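Local coordinates for protein aromatic-amino-acid transaminase TyrB (Burkholderia cenocepacia K56-2Valvano, PDB 4WD2) that probably transfers amino groups between aromatic amino acids and 2-oxo acids by means of a pyridoxal phosphate cofactor held as a Schiff base on a lysine, at residues A[294-297]-A[298-302]; A[310-313]-A[314-317]; A[329-332]-A[333-336]. All coordinates share one frame; numbering follows the deposited sequence.

Contact 1: residues A[294-297]-A[298-302]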
loop_
_atom_site.group_PDB
_atom_site.type_symbol
_atom_site.label_atom_id
_atom_site.label_comp_id
_atom_site.label_asym_id
_atom_site.label_seq_id
_atom_site.Cartn_x
_atom_site.Cartn_y
_atom_site.Cartn_z
ATOM N N PRO A 294 -4.182 4.049 -4.236
ATOM C CA PRO A 294 -4.077 2.588 -4.355
ATOM C C PRO A 294 -3.904 2.109 -5.793
ATOM O O PRO A 294 -3.989 2.925 -6.711
ATOM C CB PRO A 294 -5.406 2.109 -3.785
ATOM C CG PRO A 294 -6.362 3.184 -4.214
ATOM C CD PRO A 294 -5.591 4.483 -4.155
ATOM N N GLN A 295 -3.691 0.804 -5.979
ATOM C CA GLN A 295 -3.360 0.255 -7.291
ATOM C C GLN A 295 -4.592 -0.142 -8.094
ATOM O O GLN A 295 -5.699 -0.282 -7.563
ATOM C CB GLN A 295 -2.414 -0.949 -7.156
ATOM C CG GLN A 295 -3.081 -2.283 -6.820
ATOM C CD GLN A 295 -3.492 -2.409 -5.354
ATOM O OE1 GLN A 295 -3.709 -1.418 -4.662
ATOM N NE2 GLN A 295 -3.594 -3.638 -4.880
ATOM N N THR A 296 -4.376 -0.334 -9.387
ATOM C CA THR A 296 -5.467 -0.406 -10.346
ATOM C C THR A 296 -5.881 -1.834 -10.682
ATOM O O THR A 296 -7.065 -2.142 -10.751
ATOM C CB THR A 296 -5.078 0.327 -11.646
ATOM O OG1 THR A 296 -4.881 1.719 -11.370
ATOM C CG2 THR A 296 -6.151 0.175 -12.709
ATOM N N TYR A 297 -4.902 -2.702 -10.891
ATOM C CA TYR A 297 -5.180 -4.012 -11.466
ATOM C C TYR A 297 -6.209 -4.821 -10.664
ATOM O O TYR A 297 -7.293 -5.114 -11.169
ATOM C CB TYR A 297 -3.890 -4.815 -11.612
ATOM C CG TYR A 297 -4.124 -6.107 -12.345
ATOM C CD1 TYR A 297 -4.152 -7.314 -11.669
ATOM C CD2 TYR A 297 -4.357 -6.112 -13.715
ATOM C CE1 TYR A 297 -4.383 -8.498 -12.335
ATOM C CE2 TYR A 297 -4.596 -7.294 -14.394
ATOM C CZ TYR A 297 -4.603 -8.485 -13.697
ATOM O OH TYR A 297 -4.838 -9.671 -14.366
ATOM N N GLY A 298 -5.874 -5.173 -9.425
ATOM C CA GLY A 298 -6.773 -5.936 -8.573
ATOM C C GLY A 298 -8.160 -5.329 -8.372
ATOM O O GLY A 298 -9.167 -6.049 -8.330
ATOM N N ALA A 299 -8.226 -4.009 -8.245
ATOM C CA ALA A 299 -9.510 -3.334 -8.063
ATOM C C ALA A 299 -10.387 -3.401 -9.326
ATOM O O ALA A 299 -11.608 -3.525 -9.234
ATOM C CB ALA A 299 -9.290 -1.887 -7.649
ATOM N N LYS A 300 -9.765 -3.311 -10.499
ATOM C CA LYS A 300 -10.482 -3.482 -11.759
ATOM C C LYS A 300 -11.081 -4.875 -11.856
ATOM O O LYS A 300 -12.214 -5.031 -12.301
ATOM C CB LYS A 300 -9.561 -3.234 -12.958
ATOM C CG LYS A 300 -9.251 -1.771 -13.242
ATOM C CD LYS A 300 -10.473 -0.991 -13.723
ATOM C CE LYS A 300 -10.055 0.291 -14.437
ATOM N NZ LYS A 300 -11.196 1.228 -14.677
ATOM N N VAL A 301 -10.316 -5.885 -11.444
ATOM C CA VAL A 301 -10.786 -7.270 -11.470
ATOM C C VAL A 301 -11.981 -7.443 -10.545
ATOM O O VAL A 301 -13.019 -7.976 -10.946
ATOM C CB VAL A 301 -9.678 -8.275 -11.055
ATOM C CG1 VAL A 301 -10.265 -9.667 -10.863
ATOM C CG2 VAL A 301 -8.562 -8.308 -12.088
ATOM N N VAL A 302 -11.832 -6.991 -9.304
ATOM C CA VAL A 302 -12.902 -7.101 -8.325
ATOM C C VAL A 302 -14.144 -6.325 -8.767
ATOM O O VAL A 302 -15.259 -6.844 -8.700
ATOM C CB VAL A 302 -12.442 -6.609 -6.935
ATOM C CG1 VAL A 302 -13.635 -6.426 -6.005
ATOM C CG2 VAL A 302 -11.423 -7.582 -6.338
HETATM O O HOH W 1 -6.318 -2.753 -6.523
#
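T296 pairs with K300 and Y297 with V301 across the first turn of helix 297-307, each pair joined along the backbone. K300 N bonds to T296 O at 3.0 Å, and V301 N bonds to Y297 O at 3.1 Å. One residue further back the link runs through a water, which donates to Q295 O at 2.8 Å and receives a weak bond from A299 N. Q295 O has a second partner in Q107 NE2, while the amide of Q295 turns off to R262 O.

This is the start of a helix at the subunit interface of a class I and II aminotransferase dimer. T296 OG1 bonds to G260 O of the second subunit, Y297 N to E261 OE1 of that subunit, and the Y297 ring stacks on Y297 of the other chain.

The apolar contacts follow the same i to i+4 spacing. T296 and K300 run alongside each other with T296 CG2 3.7 Å from K300 CG; a chi1 of -64° places T296 OG1 beside the backbone N and sends the methyl to the lysine side. The lysine chain bends at chi2 (-68°) before the amine end turns off from T296. V301 CG2 sits over one face of the Y297 ring, displaced toward the rim and 4.2 Å from Y297 CE1. V301 also packs on V57, E61 and L64 of helix 55-65.

Contact 2: residues A[310-313]-A[314-317]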
loop_
_atom_site.group_PDB
_atom_site.type_symbol
_atom_site.label_atom_id
_atom_site.label_comp_id
_atom_site.label_asym_id
_atom_site.label_seq_id
_atom_site.Cartn_x
_atom_site.Cartn_y
_atom_site.Cartn_z
ATOM N N ALA A 310 -23.360 -11.684 -14.755
ATOM C CA ALA A 310 -22.910 -13.036 -15.072
ATOM C C ALA A 310 -21.713 -13.432 -14.206
ATOM O O ALA A 310 -21.677 -14.533 -13.649
ATOM C CB ALA A 310 -22.565 -13.148 -16.548
ATOM N N LEU A 311 -20.739 -12.532 -14.080
ATOM C CA LEU A 311 -19.539 -12.826 -13.295
ATOM C C LEU A 311 -19.845 -12.814 -11.805
ATOM O O LEU A 311 -19.286 -13.608 -11.052
ATOM C CB LEU A 311 -18.415 -11.829 -13.603
ATOM C CG LEU A 311 -17.888 -11.727 -15.037
ATOM C CD1 LEU A 311 -16.680 -10.797 -15.099
ATOM C CD2 LEU A 311 -17.540 -13.094 -15.584
ATOM N N ARG A 312 -20.720 -11.905 -11.380
ATOM C CA ARG A 312 -21.125 -11.824 -9.977
ATOM C C ARG A 312 -21.756 -13.139 -9.540
ATOM O O ARG A 312 -21.477 -13.643 -8.460
ATOM C CB ARG A 312 -22.099 -10.659 -9.755
ATOM C CG ARG A 312 -22.735 -10.596 -8.363
ATOM C CD ARG A 312 -21.701 -10.375 -7.275
ATOM N NE ARG A 312 -22.295 -9.983 -5.994
ATOM C CZ ARG A 312 -22.475 -8.719 -5.615
ATOM N NH1 ARG A 312 -22.123 -7.729 -6.423
ATOM N NH2 ARG A 312 -23.008 -8.437 -4.431
ATOM N N LYS A 313 -22.593 -13.702 -10.402
ATOM C CA LYS A 313 -23.242 -14.975 -10.112
ATOM C C LYS A 313 -22.234 -16.126 -10.065
ATOM O O LYS A 313 -22.280 -16.969 -9.170
ATOM C CB LYS A 313 -24.327 -15.265 -11.151
ATOM C CG LYS A 313 -25.177 -16.484 -10.826
ATOM C CD LYS A 313 -26.294 -16.662 -11.837
ATOM C CE LYS A 313 -27.081 -17.932 -11.566
ATOM N NZ LYS A 313 -28.104 -18.165 -12.622
ATOM N N GLN A 314 -21.324 -16.154 -11.030
ATOM C CA GLN A 314 -20.310 -17.194 -11.099
ATOM C C GLN A 314 -19.395 -17.145 -9.887
ATOM O O GLN A 314 -18.998 -18.178 -9.352
ATOM C CB GLN A 314 -19.492 -17.049 -12.373
ATOM C CG GLN A 314 -18.499 -18.172 -12.615
ATOM C CD GLN A 314 -17.639 -17.897 -13.823
ATOM O OE1 GLN A 314 -17.657 -16.789 -14.363
ATOM N NE2 GLN A 314 -16.878 -18.896 -14.256
ATOM N N TRP A 315 -19.060 -15.937 -9.458
ATOM C CA TRP A 315 -18.244 -15.754 -8.268
ATOM C C TRP A 315 -18.951 -16.235 -6.998
ATOM O O TRP A 315 -18.374 -17.000 -6.224
ATOM C CB TRP A 315 -17.842 -14.287 -8.115
ATOM C CG TRP A 315 -17.177 -14.003 -6.803
ATOM C CD1 TRP A 315 -15.950 -14.443 -6.393
ATOM C CD2 TRP A 315 -17.707 -13.226 -5.723
ATOM N NE1 TRP A 315 -15.682 -13.985 -5.128
ATOM C CE2 TRP A 315 -16.743 -13.236 -4.692
ATOM C CE3 TRP A 315 -18.898 -12.515 -5.529
ATOM C CZ2 TRP A 315 -16.933 -12.565 -3.489
ATOM C CZ3 TRP A 315 -19.084 -11.847 -4.333
ATOM C CH2 TRP A 315 -18.108 -11.876 -3.327
ATOM N N GLU A 316 -20.189 -15.789 -6.778
ATOM C CA GLU A 316 -20.935 -16.179 -5.581
ATOM C C GLU A 316 -21.132 -17.690 -5.521
ATOM O O GLU A 316 -21.090 -18.291 -4.444
ATOM C CB GLU A 316 -22.295 -15.473 -5.527
ATOM C CG GLU A 316 -22.215 -13.965 -5.309
ATOM C CD GLU A 316 -23.561 -13.339 -4.961
ATOM O OE1 GLU A 316 -24.474 -14.072 -4.519
ATOM O OE2 GLU A 316 -23.702 -12.107 -5.126
ATOM N N GLU A 317 -21.351 -18.298 -6.681
ATOM C CA GLU A 317 -21.538 -19.741 -6.747
ATOM C C GLU A 317 -20.277 -20.499 -6.332
ATOM O O GLU A 317 -20.358 -21.436 -5.543
ATOM C CB GLU A 317 -21.974 -20.162 -8.153
ATOM C CG GLU A 317 -23.445 -19.875 -8.435
ATOM C CD GLU A 317 -23.889 -20.297 -9.832
ATOM O OE1 GLU A 317 -23.031 -20.712 -10.648
ATOM O OE2 GLU A 317 -25.104 -20.211 -10.113
HETATM O O HOH W 2 -24.317 -10.559 -2.434
#
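R312 and E316 form an i to i+4 salt bridge on helix 309-338, one turn apart on a side of the helix near the protein surface. From CB, the R312 chain sets out with CG anti to the backbone N and then bends at chi2 (63°), which carries it along the helix toward the next turn. R312 CG lies 3.7 Å from E316 OE2. R312 CD touches two neighbours: it is 3.4 Å from E316 OE2 and also meets the edge of the W315 indole, 3.9 Å from W315 CE3. At R312 NE the chain makes its bond, 2.7 Å to E316 OE2, with an N-H...O angle of 145° and the oxygen tilted out of the guanidinium plane. The glutamate accepts on the anti lone pair, turned away from its other oxygen. The two ends of the guanidinium then part company: NH1 turns to L306 O of the preceding helix, and NH2 reaches a water.

W315 lies beside the arginine, pointing the same way, with the ring and guanidinium planes 76° apart. It is the buried member of the group, stacked on F256 and bonded through NE1 to N255 O. On a more exposed side of the helix, K313 CE approaches E317 OE2, but the charged NZ stays too far for a salt bridge. The water on R312 NH2 lies in the guanidinium plane and donates back to E316 OE2 at 3.2 Å.

Contact 3: residues A[329-332]-A[333-336]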
loop_
_atom_site.group_PDB
_atom_site.type_symbol
_atom_site.label_atom_id
_atom_site.label_comp_id
_atom_site.label_asym_id
_atom_site.label_seq_id
_atom_site.Cartn_x
_atom_site.Cartn_y
_atom_site.Cartn_z
ATOM N N MET A 329 -15.539 -30.859 5.116
ATOM C CA MET A 329 -14.314 -31.311 5.777
ATOM C C MET A 329 -14.476 -31.297 7.294
ATOM O O MET A 329 -13.956 -32.170 7.989
ATOM C CB MET A 329 -13.116 -30.449 5.364
ATOM C CG MET A 329 -12.677 -30.651 3.914
ATOM S SD MET A 329 -12.155 -32.341 3.544
ATOM C CE MET A 329 -13.642 -33.053 2.823
ATOM N N ARG A 330 -15.194 -30.307 7.812
ATOM C CA ARG A 330 -15.465 -30.260 9.245
ATOM C C ARG A 330 -16.231 -31.509 9.672
ATOM O O ARG A 330 -15.886 -32.151 10.661
ATOM C CB ARG A 330 -16.243 -28.993 9.613
ATOM C CG ARG A 330 -15.400 -27.719 9.566
ATOM C CD ARG A 330 -16.176 -26.513 10.090
ATOM N NE ARG A 330 -15.337 -25.317 10.150
ATOM C CZ ARG A 330 -14.442 -25.084 11.106
ATOM N NH1 ARG A 330 -14.269 -25.965 12.084
ATOM N NH2 ARG A 330 -13.717 -23.976 11.081
ATOM N N GLN A 331 -17.263 -31.858 8.911
ATOM C CA GLN A 331 -18.052 -33.042 9.222
ATOM C C GLN A 331 -17.226 -34.323 9.046
ATOM O O GLN A 331 -17.325 -35.236 9.862
ATOM C CB GLN A 331 -19.315 -33.090 8.354
ATOM C CG GLN A 331 -20.354 -34.113 8.826
ATOM C CD GLN A 331 -21.013 -33.721 10.143
ATOM O OE1 GLN A 331 -21.783 -32.757 10.203
ATOM N NE2 GLN A 331 -20.703 -34.457 11.207
ATOM N N SER A 332 -16.392 -34.372 8.002
ATOM C CA SER A 332 -15.571 -35.550 7.720
ATOM C C SER A 332 -14.546 -35.809 8.813
ATOM O O SER A 332 -14.367 -36.954 9.226
ATOM C CB SER A 332 -14.855 -35.419 6.371
ATOM O OG SER A 332 -15.779 -35.324 5.300
ATOM N N ILE A 333 -13.873 -34.760 9.285
ATOM C CA ILE A 333 -12.892 -34.949 10.350
ATOM C C ILE A 333 -13.619 -35.276 11.660
ATOM O O ILE A 333 -13.172 -36.142 12.409
ATOM C CB ILE A 333 -11.943 -33.720 10.526
ATOM C CG1 ILE A 333 -10.719 -34.110 11.361
ATOM C CG2 ILE A 333 -12.647 -32.529 11.149
ATOM C CD1 ILE A 333 -9.642 -33.067 11.365
ATOM N N HIS A 334 -14.753 -34.619 11.911
ATOM C CA HIS A 334 -15.571 -34.925 13.082
ATOM C C HIS A 334 -15.917 -36.412 13.137
ATOM O O HIS A 334 -15.676 -37.078 14.144
ATOM C CB HIS A 334 -16.861 -34.093 13.083
ATOM C CG HIS A 334 -17.838 -34.488 14.152
ATOM N ND1 HIS A 334 -18.712 -35.541 14.009
ATOM C CD2 HIS A 334 -18.070 -33.967 15.380
ATOM C CE1 HIS A 334 -19.441 -35.658 15.106
ATOM N NE2 HIS A 334 -19.072 -34.715 15.952
ATOM N N ASP A 335 -16.478 -36.927 12.050
ATOM C CA ASP A 335 -16.887 -38.322 11.993
ATOM C C ASP A 335 -15.685 -39.256 12.090
ATOM O O ASP A 335 -15.775 -40.327 12.685
ATOM C CB ASP A 335 -17.672 -38.608 10.710
ATOM C CG ASP A 335 -18.979 -37.840 10.641
ATOM O OD1 ASP A 335 -19.362 -37.204 11.645
ATOM O OD2 ASP A 335 -19.619 -37.870 9.572
ATOM N N GLY A 336 -14.564 -38.851 11.501
ATOM C CA GLY A 336 -13.336 -39.621 11.600
ATOM C C GLY A 336 -12.807 -39.728 13.023
ATOM O O GLY A 336 -12.251 -40.759 13.411
#
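The Q331 amide stands beside the H334 imidazole with its plane turned 77° from the ring, and Q331 NE2 comes within 3.6 Å of H334 ND1 at an oblique angle. At the ring's edge, in its plane, lies D335 OD1, to which H334 ND1 donates at 3.0 Å along a nearly straight path (167°). Q331 NE2 sends its own bond to D335 OD1, 3.1 Å away and close to the amide plane. OD1 thus takes two donors, Q331 NE2 on the syn side but well tilted out of the carboxylate plane, H334 ND1 on the anti side and nearer to it, which should fix the carboxylate's rotation. Q331 gets there by a bend at chi2 (69°) that folds its amide forward along the helix. The same pair is joined along the backbone, D335 N to Q331 O at 2.9 Å.

R330 sends its guanidinium to T357 OG1 and F356 O on strand 356-358, and S332 OG bonds back to R328 O. An i to i+4 side-chain hydrogen bond and a His-carboxylate pair thus mark the outer face of an amphipathic helix, whose buried face packs through I333 on V393, V396 and A397 of helix 393-405.

Contact 1 is buried and belongs to the dimer interface, while contacts 2 and 3 touch no other chain. Contacts 2 and 3 lie on the same long helix, 309-338, with centres about 28 Å apart; contact 1 opens helix 297-307, which precedes it in the chain. The centres of contacts 1 and 2 are about 18 Å apart, and W315 of contact 2 packs against helix 297-307. Chemistry follows place: 294-302 relies on backbone bonds, a bridging water and apolar packing, surface-lying 310-317 on a charged pair, and partly buried 329-336 on an amide and an imidazole sharing one carboxylate oxygen.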